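Local coordinates for Lmo2349 protein (Listeria monocytogenes, PDB 4GVO) that probably binds L-cystine or a related amino acid outside the cell and delivers it to an ABC transporter, at residues Val36-Glu41 with Glu215-Ile220. Numbering follows the deposited sequence.
Sequences VELVKE and EALQSI
Ile220 lays its CD1 against the aliphatic part of Glu41, 3.6 Å from Glu41 CG. The two side chains run past each other in opposite directions. Glu41 points its CB toward helix 207-222. Its CG is anti to the backbone N (chi1 -173°) and lies against Ile220 CD1, and a bend at chi2 (64°) turns the chain before its carboxylate. That carboxylate is engaged elsewhere, in salt bridges from OE1 to Lys44 and from OE2 to Arg45.

About one helical turn earlier, Leu38 reaches across with CD1. Leu38 CD1 meets Leu217 CD1 at 3.8 Å, the two leucines crossing at about a right angle. The same Leu38 CD1 also lies 4.1 Å from Ile220 CG2; one methyl thus touches both Leu217 and Ile220. Leu226 and Leu229 of helix 225-234 and Phe200 of strand 191-202 add further apolar contacts to Leu38.

The axes of the two segments are 10.5 Å apart at closest approach and cross at 106°. The contact joins helix 34-44 to helix 207-222, far apart in sequence, within the family 3 solute-binding fold. No hydrogen bond links the segments. Cohesion here therefore rests on apolar and aliphatic packing, while the charge of Glu41 is probably balanced by Lys44 and Arg45.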
# COMPACT_ATOMS: atom_id res chain seq x y z
N VAL A 36 -9.53 5.53 2.70
CA VAL A 36 -10.90 5.55 3.19
C VAL A 36 -11.59 6.84 2.84
O VAL A 36 -12.72 6.83 2.29
CB VAL A 36 -10.92 5.26 4.68
CG1 VAL A 36 -12.34 5.46 5.27
CG2 VAL A 36 -10.36 3.87 4.94
N GLU A 37 -10.93 7.97 3.11
CA GLU A 37 -11.51 9.26 2.81
C GLU A 37 -11.66 9.48 1.30
O GLU A 37 -12.64 10.09 0.85
CB GLU A 37 -10.74 10.38 3.49
CG GLU A 37 -10.80 10.25 5.02
CD GLU A 37 -12.18 10.32 5.65
OE1 GLU A 37 -13.12 10.90 5.05
OE2 GLU A 37 -12.33 9.83 6.80
N LEU A 38 -10.72 8.97 0.50
CA LEU A 38 -10.88 9.06 -0.95
C LEU A 38 -12.12 8.29 -1.42
O LEU A 38 -12.87 8.79 -2.22
CB LEU A 38 -9.62 8.58 -1.70
CG LEU A 38 -9.68 8.67 -3.21
CD1 LEU A 38 -9.93 10.10 -3.69
CD2 LEU A 38 -8.38 8.11 -3.75
N VAL A 39 -12.32 7.07 -0.95
CA VAL A 39 -13.50 6.30 -1.29
C VAL A 39 -14.77 7.05 -0.89
O VAL A 39 -15.76 7.06 -1.62
CB VAL A 39 -13.45 4.88 -0.69
CG1 VAL A 39 -14.80 4.20 -0.83
CG2 VAL A 39 -12.36 4.07 -1.36
N LYS A 40 -14.79 7.67 0.28
CA LYS A 40 -15.96 8.44 0.71
C LYS A 40 -16.24 9.64 -0.21
O LYS A 40 -17.37 9.97 -0.50
CB LYS A 40 -15.82 8.89 2.17
CG LYS A 40 -15.86 7.73 3.17
CD LYS A 40 -15.81 8.22 4.62
CE LYS A 40 -16.09 7.10 5.61
NZ LYS A 40 -16.36 7.69 6.96
N GLU A 41 -15.18 10.29 -0.67
CA GLU A 41 -15.30 11.37 -1.64
C GLU A 41 -15.82 10.88 -2.98
O GLU A 41 -16.67 11.52 -3.60
CB GLU A 41 -13.96 12.10 -1.77
CG GLU A 41 -14.02 13.35 -2.61
CD GLU A 41 -14.91 14.44 -1.99
OE1 GLU A 41 -15.04 14.50 -0.75
OE2 GLU A 41 -15.49 15.21 -2.77
N GLU A 215 -14.33 8.30 -13.37
CA GLU A 215 -14.99 9.60 -13.57
C GLU A 215 -14.96 10.41 -12.27
O GLU A 215 -14.59 11.58 -12.25
CB GLU A 215 -16.43 9.38 -14.06
CG GLU A 215 -16.50 8.89 -15.48
CD GLU A 215 -17.86 8.33 -15.92
OE1 GLU A 215 -18.80 8.23 -15.10
OE2 GLU A 215 -17.99 7.95 -17.10
N ALA A 216 -15.31 9.76 -11.18
CA ALA A 216 -15.30 10.44 -9.91
C ALA A 216 -13.88 10.89 -9.50
O ALA A 216 -13.66 12.03 -9.06
CB ALA A 216 -15.90 9.55 -8.83
N LEU A 217 -12.91 9.98 -9.62
CA LEU A 217 -11.56 10.30 -9.24
C LEU A 217 -11.03 11.43 -10.14
O LEU A 217 -10.32 12.30 -9.64
CB LEU A 217 -10.66 9.05 -9.36
CG LEU A 217 -9.24 9.15 -8.77
CD1 LEU A 217 -9.11 9.87 -7.44
CD2 LEU A 217 -8.63 7.74 -8.71
N GLN A 218 -11.32 11.42 -11.44
CA GLN A 218 -10.83 12.50 -12.28
C GLN A 218 -11.40 13.84 -11.83
O GLN A 218 -10.71 14.84 -11.85
CB GLN A 218 -11.21 12.25 -13.74
CG GLN A 218 -10.52 13.21 -14.69
CD GLN A 218 -9.00 13.01 -14.64
OE1 GLN A 218 -8.52 11.90 -14.89
NE2 GLN A 218 -8.26 14.05 -14.31
N SER A 219 -12.67 13.87 -11.43
CA SER A 219 -13.24 15.14 -10.94
C SER A 219 -12.61 15.59 -9.62
O SER A 219 -12.46 16.78 -9.37
CB SER A 219 -14.77 15.06 -10.82
OG SER A 219 -15.19 14.25 -9.76
N ILE A 220 -12.21 14.64 -8.78
CA ILE A 220 -11.48 14.91 -7.55
C ILE A 220 -10.09 15.47 -7.82
O ILE A 220 -9.62 16.35 -7.10
CB ILE A 220 -11.46 13.62 -6.70
CG1 ILE A 220 -12.89 13.32 -6.19
CG2 ILE A 220 -10.47 13.67 -5.54
CD1 ILE A 220 -13.09 11.88 -5.72